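Local structure of N-acetylmuramoyl-L-alanine amidase (Mycolicibacterium smegmatis, 7AGM) at residues 17-27 with 37-45; 52-63 with 103-111. The protein cleaves, as a zinc-dependent N-acetylmuramoyl-L-alanine amidase, the amide bond that joins the stem peptide to the glycan strand of peptidoglycan. All coordinates share one frame; numbering follows the deposited sequence.

Both contacts meet at one zinc ion but sit at different depths of the fold. Contact 1 pairs two loop segments, 17-27 and 37-45, at the rim of the domain; it is partly buried, and backbone carbonyls, amide side chains and a bridging water do most of the work. Contact 2 lies in the core, where helix 52-63 covers strand 103-109 with threonines, Phe55, Ile106 and Ala108, and its one cross-contact hydrogen bond lies at the zinc end. Contact 1 supplies His17 to the metal, contact 2 Glu52 and His107. The two also join through the backbone, Thr44 O lying 2.8 Å from Glu52 N, probably as a hydrogen bond.

Contact 1 of 2, residues 17-27 with 37-45; sequences HNGANDASIGR and KNCQESGTA. With ZN (zinc ion), chain C.
Glu41 O is gripped from two sources: His17 ND1 donates to it at 2.9 Å, and a water donates to it as well. The histidine comes in from above the carbonyl plane, 53° out of it, with an N-H...O angle of 153°. That bond, with the zinc bond of 2.1 Å at NE2, fixes the rotation of the imidazole, so Glu41 acts as a second-shell residue through its backbone. Gly43 CA sits over one face of the ring in a CH-pi contact, 3.6 Å from its centroid. The water that reaches Glu41 O also accepts from Asn18 N and donates to Asn21 OD1, tying the start of one loop to the other.

Further along, Gln40 packs its CB against Ile25 CB at 3.7 Å, the two side chains crossing at about a right angle. In the conformer modelled here its chain bends at chi2, which brings OE1 back to accept from Glu41 N, while NE2 bonds to Pro86 O. Asn18 ND2 meets Gln40 CG at 3.5 Å, the side chains crossing obliquely and their amide planes 66° apart. Backbone bonds close the far end: Gln40 N to Ile25 O at 3.0 Å, and Cys39 N to Arg27 O at 2.7 Å. Cys39 is also held by its disulfide to Cys87, just ahead of helix 88-98. The pair of loops thus runs from the hairpin of strands 28-30 and 36-38 to the zinc, where Glu52 of helix 52-69 and His107 of strand 102-109 complete the protein ligands.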
loop_
_atom_site.group_PDB
_atom_site.type_symbol
_atom_site.label_atom_id
_atom_site.label_comp_id
_atom_site.label_asym_id
_atom_site.label_seq_id
_atom_site.Cartn_x
_atom_site.Cartn_y
_atom_site.Cartn_z
ATOM N N HIS A 17 -8.001 3.355 -3.083
ATOM C CA HIS A 17 -9.397 3.737 -3.282
ATOM C C HIS A 17 -9.542 5.206 -3.654
ATOM O O HIS A 17 -8.534 5.892 -3.832
ATOM C CB HIS A 17 -10.264 3.304 -2.094
ATOM C CG HIS A 17 -10.048 1.874 -1.723
ATOM N ND1 HIS A 17 -10.634 0.832 -2.410
ATOM C CD2 HIS A 17 -9.263 1.309 -0.775
ATOM C CE1 HIS A 17 -10.235 -0.314 -1.885
ATOM N NE2 HIS A 17 -9.395 -0.054 -0.900
ATOM N N ASN A 18 -10.781 5.680 -3.811
ATOM C CA ASN A 18 -11.062 7.048 -4.227
ATOM C C ASN A 18 -11.843 7.765 -3.138
ATOM O O ASN A 18 -12.579 7.142 -2.368
ATOM C CB ASN A 18 -11.962 7.108 -5.471
ATOM C CG ASN A 18 -11.483 6.236 -6.608
ATOM O OD1 ASN A 18 -10.286 6.116 -6.870
ATOM N ND2 ASN A 18 -12.435 5.636 -7.315
ATOM N N GLY A 19 -11.721 9.095 -3.121
ATOM C CA GLY A 19 -12.524 9.900 -2.218
ATOM C C GLY A 19 -13.982 10.000 -2.614
ATOM O O GLY A 19 -14.813 10.389 -1.788
ATOM N N ALA A 20 -14.306 9.674 -3.863
ATOM C CA ALA A 20 -15.687 9.586 -4.305
ATOM C C ALA A 20 -15.759 8.576 -5.439
ATOM O O ALA A 20 -14.784 8.374 -6.168
ATOM C CB ALA A 20 -16.221 10.944 -4.763
ATOM N N ASN A 21 -16.918 7.936 -5.574
ATOM C CA ASN A 21 -17.110 6.898 -6.576
ATOM C C ASN A 21 -18.366 7.177 -7.388
ATOM O O ASN A 21 -19.317 7.796 -6.904
ATOM C CB ASN A 21 -17.211 5.505 -5.945
ATOM C CG ASN A 21 -15.926 5.080 -5.274
ATOM O OD1 ASN A 21 -14.999 4.597 -5.928
ATOM N ND2 ASN A 21 -15.862 5.258 -3.961
ATOM N N ASP A 22 -18.351 6.721 -8.642
ATOM C CA ASP A 22 -19.534 6.789 -9.492
ATOM C C ASP A 22 -19.779 5.441 -10.161
ATOM O O ASP A 22 -19.211 4.424 -9.749
ATOM C CB ASP A 22 -19.422 7.916 -10.532
ATOM C CG ASP A 22 -18.401 7.621 -11.635
ATOM O OD1 ASP A 22 -17.602 6.660 -11.530
ATOM O OD2 ASP A 22 -18.396 8.377 -12.625
ATOM N N ALA A 23 -20.605 5.422 -11.210
ATOM C CA ALA A 23 -20.948 4.159 -11.858
ATOM C C ALA A 23 -19.788 3.573 -12.653
ATOM O O ALA A 23 -19.827 2.386 -12.995
ATOM C CB ALA A 23 -22.166 4.331 -12.766
ATOM N N SER A 24 -18.762 4.369 -12.952
ATOM C CA SER A 24 -17.659 3.883 -13.772
ATOM C C SER A 24 -16.704 2.961 -13.021
ATOM O O SER A 24 -15.851 2.334 -13.656
ATOM C CB SER A 24 -16.896 5.050 -14.410
ATOM O OG SER A 24 -16.475 5.989 -13.438
ATOM N N ILE A 25 -16.827 2.849 -11.696
ATOM C CA ILE A 25 -15.948 1.956 -10.947
ATOM C C ILE A 25 -16.279 0.486 -11.148
ATOM O O ILE A 25 -15.465 -0.370 -10.790
ATOM C CB ILE A 25 -15.866 2.311 -9.447
ATOM C CG1 ILE A 25 -17.139 1.880 -8.714
ATOM C CG2 ILE A 25 -15.592 3.805 -9.268
ATOM C CD1 ILE A 25 -17.070 2.076 -7.208
ATOM N N GLY A 26 -17.444 0.165 -11.715
ATOM C CA GLY A 26 -17.775 -1.220 -12.007
ATOM C C GLY A 26 -17.245 -1.757 -13.325
ATOM O O GLY A 26 -17.290 -2.973 -13.542
ATOM N N ARG A 27 -16.749 -0.886 -14.202
ATOM C CA ARG A 27 -16.201 -1.319 -15.481
ATOM C C ARG A 27 -15.040 -2.285 -15.272
ATOM O O ARG A 27 -14.245 -2.134 -14.341
ATOM C CB ARG A 27 -15.722 -0.102 -16.273
ATOM C CG ARG A 27 -15.153 -0.443 -17.643
ATOM C CD ARG A 27 -14.671 0.798 -18.373
ATOM N NE ARG A 27 -13.666 1.532 -17.609
ATOM C CZ ARG A 27 -12.360 1.289 -17.664
ATOM N NH1 ARG A 27 -11.897 0.324 -18.447
ATOM N NH2 ARG A 27 -11.518 2.008 -16.936
ATOM N N LYS A 37 -11.452 -7.480 -13.303
ATOM C CA LYS A 37 -12.134 -7.143 -12.064
ATOM C C LYS A 37 -12.602 -5.698 -12.157
ATOM O O LYS A 37 -12.315 -4.989 -13.128
ATOM C CB LYS A 37 -11.260 -7.410 -10.830
ATOM C CG LYS A 37 -9.999 -6.570 -10.745
ATOM C CD LYS A 37 -9.051 -7.117 -9.680
ATOM C CE LYS A 37 -9.725 -7.214 -8.316
ATOM N NZ LYS A 37 -8.762 -7.617 -7.245
ATOM N N ASN A 38 -13.340 -5.268 -11.137
ATOM C CA ASN A 38 -13.882 -3.915 -11.138
ATOM C C ASN A 38 -12.766 -2.876 -11.160
ATOM O O ASN A 38 -11.728 -3.042 -10.513
ATOM C CB ASN A 38 -14.766 -3.699 -9.910
ATOM C CG ASN A 38 -16.112 -4.386 -10.031
ATOM O OD1 ASN A 38 -16.319 -5.231 -10.902
ATOM N ND2 ASN A 38 -17.036 -4.026 -9.147
ATOM N N CYS A 39 -12.989 -1.810 -11.939
ATOM C CA CYS A 39 -12.078 -0.666 -11.991
ATOM C C CYS A 39 -11.695 -0.186 -10.594
ATOM O O CYS A 39 -10.513 0.013 -10.292
ATOM C CB CYS A 39 -12.743 0.459 -12.793
ATOM S SG CYS A 39 -12.120 2.130 -12.490
ATOM N N GLN A 40 -12.683 0.015 -9.728
ATOM C CA GLN A 40 -12.402 0.413 -8.358
ATOM C C GLN A 40 -13.400 -0.228 -7.407
ATOM O O GLN A 40 -14.442 -0.745 -7.815
ATOM C CB GLN A 40 -12.401 1.938 -8.176
ATOM C CG GLN A 40 -11.025 2.578 -8.314
ATOM C CD GLN A 40 -10.032 2.070 -7.280
ATOM O OE1 GLN A 40 -10.413 1.506 -6.252
ATOM N NE2 GLN A 40 -8.749 2.270 -7.548
ATOM N N GLU A 41 -13.042 -0.200 -6.127
ATOM C CA GLU A 41 -13.925 -0.564 -5.032
ATOM C C GLU A 41 -13.947 0.614 -4.075
ATOM O O GLU A 41 -12.968 1.357 -3.971
ATOM C CB GLU A 41 -13.399 -1.772 -4.259
ATOM C CG GLU A 41 -13.523 -3.081 -4.980
ATOM C CD GLU A 41 -14.956 -3.560 -5.066
ATOM O OE1 GLU A 41 -15.769 -3.202 -4.186
ATOM O OE2 GLU A 41 -15.271 -4.292 -6.022
ATOM N N SER A 42 -15.064 0.779 -3.364
ATOM C CA SER A 42 -15.186 1.917 -2.460
ATOM C C SER A 42 -14.167 1.859 -1.326
ATOM O O SER A 42 -13.717 2.903 -0.840
ATOM C CB SER A 42 -16.604 1.978 -1.891
ATOM O OG SER A 42 -16.938 0.756 -1.260
ATOM N N GLY A 43 -13.786 0.666 -0.902
ATOM C CA GLY A 43 -12.989 0.510 0.294
ATOM C C GLY A 43 -13.857 0.247 1.512
ATOM O O GLY A 43 -15.072 0.445 1.505
ATOM N N THR A 44 -13.213 -0.218 2.577
ATOM C CA THR A 44 -13.933 -0.538 3.798
ATOM C C THR A 44 -14.034 0.708 4.675
ATOM O O THR A 44 -13.730 1.824 4.247
ATOM C CB THR A 44 -13.323 -1.765 4.478
ATOM O OG1 THR A 44 -14.187 -2.207 5.538
ATOM C CG2 THR A 44 -11.936 -1.453 5.038
ATOM N N ALA A 45 -14.493 0.526 5.909
ATOM C CA ALA A 45 -14.650 1.621 6.853
ATOM C C ALA A 45 -14.705 1.034 8.251
ATOM O O ALA A 45 -14.955 -0.163 8.435
ATOM C CB ALA A 45 -15.931 2.430 6.595
HETATM ZN ZN ZN C . -8.163 -1.330 0.245
HETATM O O HOH W 1 -12.746 3.834 -4.465
HETATM O O HOH W 2 -9.998 -2.415 0.477
HETATM O O HOH W 3 -8.384 -2.988 -1.226
HETATM O O HOH W 4 -7.953 -2.882 1.606
#

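Contact 2 of 2, residues 52-63 with 103-111; sequences EHSFTWDTTLRV and IVSIHADGG. With ZN (zinc ion), chain C.
Glu52, at the start of helix 52-63, reaches Ala108 at the end of strand 103-109, joining the two at the zinc site of this Amidase_3 alpha/beta domain. The helix runs roughly antiparallel to the strand, the segment axes 7.6 Å apart at closest approach. With CG anti to the backbone N (chi1 -180°) and the chain extended beyond it, Glu52 delivers OE2 to the zinc ion at 2.1 Å. The same oxygen accepts from Ala108 N at 3.0 Å, nearly straight at 170° but from above the carboxylate plane, while OE1 accepts from Thr44 N and a zinc-bound water; metal, backbone and water hold the carboxylate. His107 turns its ring to the metal with ND1 at 2.0 Å, and His17 adds the third protein ligand.

Behind the site the packing is mixed, methyls and rings against backbone oxygens and carbon. Phe55 sets CD2 against Ala108 CB at 3.8 Å and presents its ring edge to His107 O. Thr56, whose chi1 of 67° places OG1 between the backbone N and the carbonyl carbon, turns CG2 onto Ile106 O and His107 CA, while OG1 bonds to Gly16 O. Thr60 OG1 passes alongside Ile106, 3.4 Å from CD1, and donates back to Thr56 O, on the other face of that carbonyl from Thr60 N. Farther along the helix Val63 and Ile106 meet tip to tip, CG2 to CD1 at 4.1 Å.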
loop_
_atom_site.group_PDB
_atom_site.type_symbol
_atom_site.label_atom_id
_atom_site.label_comp_id
_atom_site.label_asym_id
_atom_site.label_seq_id
_atom_site.Cartn_x
_atom_site.Cartn_y
_atom_site.Cartn_z
ATOM N N GLU A 52 -11.845 3.889 4.699
ATOM C CA GLU A 52 -10.504 3.499 4.278
ATOM C C GLU A 52 -9.857 4.556 3.390
ATOM O O GLU A 52 -8.671 4.869 3.552
ATOM C CB GLU A 52 -10.551 2.160 3.543
ATOM C CG GLU A 52 -9.168 1.710 3.083
ATOM C CD GLU A 52 -9.192 0.410 2.314
ATOM O OE1 GLU A 52 -10.282 -0.190 2.193
ATOM O OE2 GLU A 52 -8.122 -0.010 1.816
ATOM N N HIS A 53 -10.621 5.134 2.458
ATOM C CA HIS A 53 -10.006 6.051 1.503
ATOM C C HIS A 53 -9.418 7.283 2.185
ATOM O O HIS A 53 -8.418 7.827 1.709
ATOM C CB HIS A 53 -10.984 6.423 0.384
ATOM C CG HIS A 53 -12.083 7.356 0.801
ATOM N ND1 HIS A 53 -11.898 8.716 0.942
ATOM C CD2 HIS A 53 -13.392 7.128 1.058
ATOM C CE1 HIS A 53 -13.041 9.283 1.287
ATOM N NE2 HIS A 53 -13.966 8.341 1.360
ATOM N N SER A 54 -10.011 7.732 3.299
ATOM C CA SER A 54 -9.443 8.872 4.015
ATOM C C SER A 54 -8.226 8.464 4.837
ATOM O O SER A 54 -7.238 9.213 4.908
ATOM C CB SER A 54 -10.501 9.530 4.899
ATOM O OG SER A 54 -11.560 10.036 4.100
ATOM N N PHE A 55 -8.264 7.272 5.441
ATOM C CA PHE A 55 -7.092 6.769 6.147
ATOM C C PHE A 55 -5.899 6.644 5.207
ATOM O O PHE A 55 -4.785 7.069 5.540
ATOM C CB PHE A 55 -7.375 5.407 6.782
ATOM C CG PHE A 55 -6.123 4.702 7.220
ATOM C CD1 PHE A 55 -5.441 5.110 8.354
ATOM C CD2 PHE A 55 -5.597 3.659 6.469
ATOM C CE1 PHE A 55 -4.266 4.486 8.753
ATOM C CE2 PHE A 55 -4.426 3.026 6.858
ATOM C CZ PHE A 55 -3.756 3.429 8.000
ATOM N N THR A 56 -6.103 6.027 4.036
ATOM C CA THR A 56 -4.967 5.818 3.143
ATOM C C THR A 56 -4.447 7.143 2.611
ATOM O O THR A 56 -3.233 7.329 2.466
ATOM C CB THR A 56 -5.347 4.893 1.986
ATOM O OG1 THR A 56 -6.304 5.542 1.137
ATOM C CG2 THR A 56 -5.908 3.551 2.493
ATOM N N TRP A 57 -5.347 8.080 2.327
ATOM C CA TRP A 57 -4.941 9.388 1.820
ATOM C C TRP A 57 -4.051 10.118 2.821
ATOM O O TRP A 57 -2.915 10.503 2.507
ATOM C CB TRP A 57 -6.193 10.204 1.496
ATOM C CG TRP A 57 -5.916 11.626 1.139
ATOM C CD1 TRP A 57 -6.228 12.743 1.873
ATOM C CD2 TRP A 57 -5.281 12.096 -0.054
ATOM N NE1 TRP A 57 -5.824 13.870 1.206
ATOM C CE2 TRP A 57 -5.244 13.504 0.019
ATOM C CE3 TRP A 57 -4.742 11.462 -1.179
ATOM C CZ2 TRP A 57 -4.680 14.286 -0.983
ATOM C CZ3 TRP A 57 -4.186 12.246 -2.178
ATOM C CH2 TRP A 57 -4.155 13.641 -2.070
ATOM N N ASP A 58 -4.540 10.293 4.052
ATOM C CA ASP A 58 -3.777 11.077 5.019
ATOM C C ASP A 58 -2.475 10.379 5.406
ATOM O O ASP A 58 -1.426 11.027 5.521
ATOM C CB ASP A 58 -4.631 11.394 6.242
ATOM C CG ASP A 58 -3.944 12.360 7.172
ATOM O OD1 ASP A 58 -3.861 13.550 6.811
ATOM O OD2 ASP A 58 -3.470 11.929 8.242
ATOM N N THR A 59 -2.510 9.053 5.567
ATOM C CA THR A 59 -1.285 8.321 5.876
ATOM C C THR A 59 -0.265 8.470 4.753
ATOM O O THR A 59 0.930 8.675 5.011
ATOM C CB THR A 59 -1.613 6.847 6.129
ATOM O OG1 THR A 59 -2.548 6.755 7.208
ATOM C CG2 THR A 59 -0.364 6.058 6.502
ATOM N N THR A 60 -0.727 8.427 3.500
ATOM C CA THR A 60 0.196 8.549 2.374
ATOM C C THR A 60 0.805 9.946 2.306
ATOM O O THR A 60 1.991 10.090 1.981
ATOM C CB THR A 60 -0.484 8.155 1.058
ATOM O OG1 THR A 60 -0.947 6.794 1.136
ATOM C CG2 THR A 60 0.509 8.261 -0.101
ATOM N N LEU A 61 0.026 10.987 2.650
ATOM C CA LEU A 61 0.581 12.340 2.681
ATOM C C LEU A 61 1.715 12.437 3.694
ATOM O O LEU A 61 2.719 13.122 3.459
ATOM C CB LEU A 61 -0.518 13.346 3.031
ATOM C CG LEU A 61 -1.584 13.581 1.960
ATOM C CD1 LEU A 61 -2.623 14.580 2.456
ATOM C CD2 LEU A 61 -0.945 14.069 0.656
ATOM N N ARG A 62 1.559 11.775 4.839
ATOM C CA ARG A 62 2.610 11.766 5.847
ATOM C C ARG A 62 3.833 11.010 5.355
ATOM O O ARG A 62 4.966 11.462 5.565
ATOM C CB ARG A 62 2.063 11.184 7.145
ATOM C CG ARG A 62 0.984 12.078 7.756
ATOM C CD ARG A 62 0.219 11.386 8.874
ATOM N NE ARG A 62 -0.925 12.187 9.319
ATOM C CZ ARG A 62 -0.871 13.116 10.268
ATOM N NH1 ARG A 62 0.271 13.371 10.894
ATOM N NH2 ARG A 62 -1.966 13.790 10.592
ATOM N N VAL A 63 3.628 9.871 4.679
ATOM C CA VAL A 63 4.747 9.147 4.078
ATOM C C VAL A 63 5.474 10.034 3.073
ATOM O O VAL A 63 6.707 10.121 3.075
ATOM C CB VAL A 63 4.260 7.837 3.425
ATOM C CG1 VAL A 63 5.362 7.217 2.553
ATOM C CG2 VAL A 63 3.786 6.834 4.489
ATOM N N ILE A 103 7.496 0.922 -5.302
ATOM C CA ILE A 103 6.078 1.255 -5.347
ATOM C C ILE A 103 5.448 0.758 -4.058
ATOM O O ILE A 103 5.644 -0.400 -3.678
ATOM C CB ILE A 103 5.398 0.590 -6.556
ATOM C CG1 ILE A 103 6.086 1.014 -7.860
ATOM C CG2 ILE A 103 3.902 0.868 -6.549
ATOM C CD1 ILE A 103 5.786 0.062 -9.055
ATOM N N VAL A 104 4.689 1.616 -3.384
ATOM C CA VAL A 104 3.956 1.199 -2.188
ATOM C C VAL A 104 2.502 1.618 -2.330
ATOM O O VAL A 104 2.211 2.811 -2.486
ATOM C CB VAL A 104 4.555 1.757 -0.882
ATOM C CG1 VAL A 104 3.765 1.242 0.324
ATOM C CG2 VAL A 104 6.025 1.394 -0.760
ATOM N N SER A 105 1.592 0.648 -2.241
ATOM C CA SER A 105 0.166 0.915 -2.158
ATOM C C SER A 105 -0.250 0.752 -0.704
ATOM O O SER A 105 0.171 -0.196 -0.039
ATOM C CB SER A 105 -0.601 -0.052 -3.057
ATOM O OG SER A 105 -1.994 0.171 -2.977
ATOM N N ILE A 106 -1.019 1.709 -0.193
ATOM C CA ILE A 106 -1.367 1.766 1.223
ATOM C C ILE A 106 -2.868 1.560 1.373
ATOM O O ILE A 106 -3.666 2.271 0.743
ATOM C CB ILE A 106 -0.892 3.079 1.865
ATOM C CG1 ILE A 106 0.639 3.159 1.808
ATOM C CG2 ILE A 106 -1.371 3.161 3.300
ATOM C CD1 ILE A 106 1.219 4.438 2.403
ATOM N N HIS A 107 -3.247 0.591 2.214
ATOM C CA HIS A 107 -4.625 0.151 2.365
ATOM C C HIS A 107 -4.929 -0.099 3.831
ATOM O O HIS A 107 -4.037 -0.115 4.688
ATOM C CB HIS A 107 -4.895 -1.143 1.591
ATOM C CG HIS A 107 -5.066 -0.923 0.127
ATOM N ND1 HIS A 107 -6.298 -0.953 -0.486
ATOM C CD2 HIS A 107 -4.162 -0.650 -0.845
ATOM C CE1 HIS A 107 -6.147 -0.708 -1.775
ATOM N NE2 HIS A 107 -4.860 -0.523 -2.019
ATOM N N ALA A 108 -6.212 -0.334 4.099
ATOM C CA ALA A 108 -6.666 -0.874 5.372
ATOM C C ALA A 108 -7.735 -1.919 5.100
ATOM O O ALA A 108 -8.483 -1.825 4.122
ATOM C CB ALA A 108 -7.221 0.206 6.308
ATOM N N ASP A 109 -7.808 -2.907 5.982
ATOM C CA ASP A 109 -8.515 -4.148 5.727
ATOM C C ASP A 109 -9.822 -4.216 6.503
ATOM O O ASP A 109 -10.065 -3.457 7.449
ATOM C CB ASP A 109 -7.631 -5.324 6.155
ATOM C CG ASP A 109 -7.999 -6.614 5.472
ATOM O OD1 ASP A 109 -8.704 -6.579 4.435
ATOM O OD2 ASP A 109 -7.573 -7.667 5.987
ATOM N N GLY A 110 -10.668 -5.150 6.081
ATOM C CA GLY A 110 -11.838 -5.532 6.840
ATOM C C GLY A 110 -11.810 -7.012 7.155
ATOM O O GLY A 110 -11.969 -7.844 6.256
ATOM N N GLY A 111 -11.581 -7.356 8.419
ATOM C CA GLY A 111 -11.545 -8.735 8.844
ATOM C C GLY A 111 -12.345 -8.942 10.114
ATOM O O GLY A 111 -13.041 -8.031 10.585
HETATM ZN ZN ZN C . -8.163 -1.330 0.245
HETATM O O HOH W 2 -9.998 -2.415 0.477
HETATM O O HOH W 4 -7.953 -2.882 1.606
HETATM O O HOH W 3 -8.384 -2.988 -1.226
#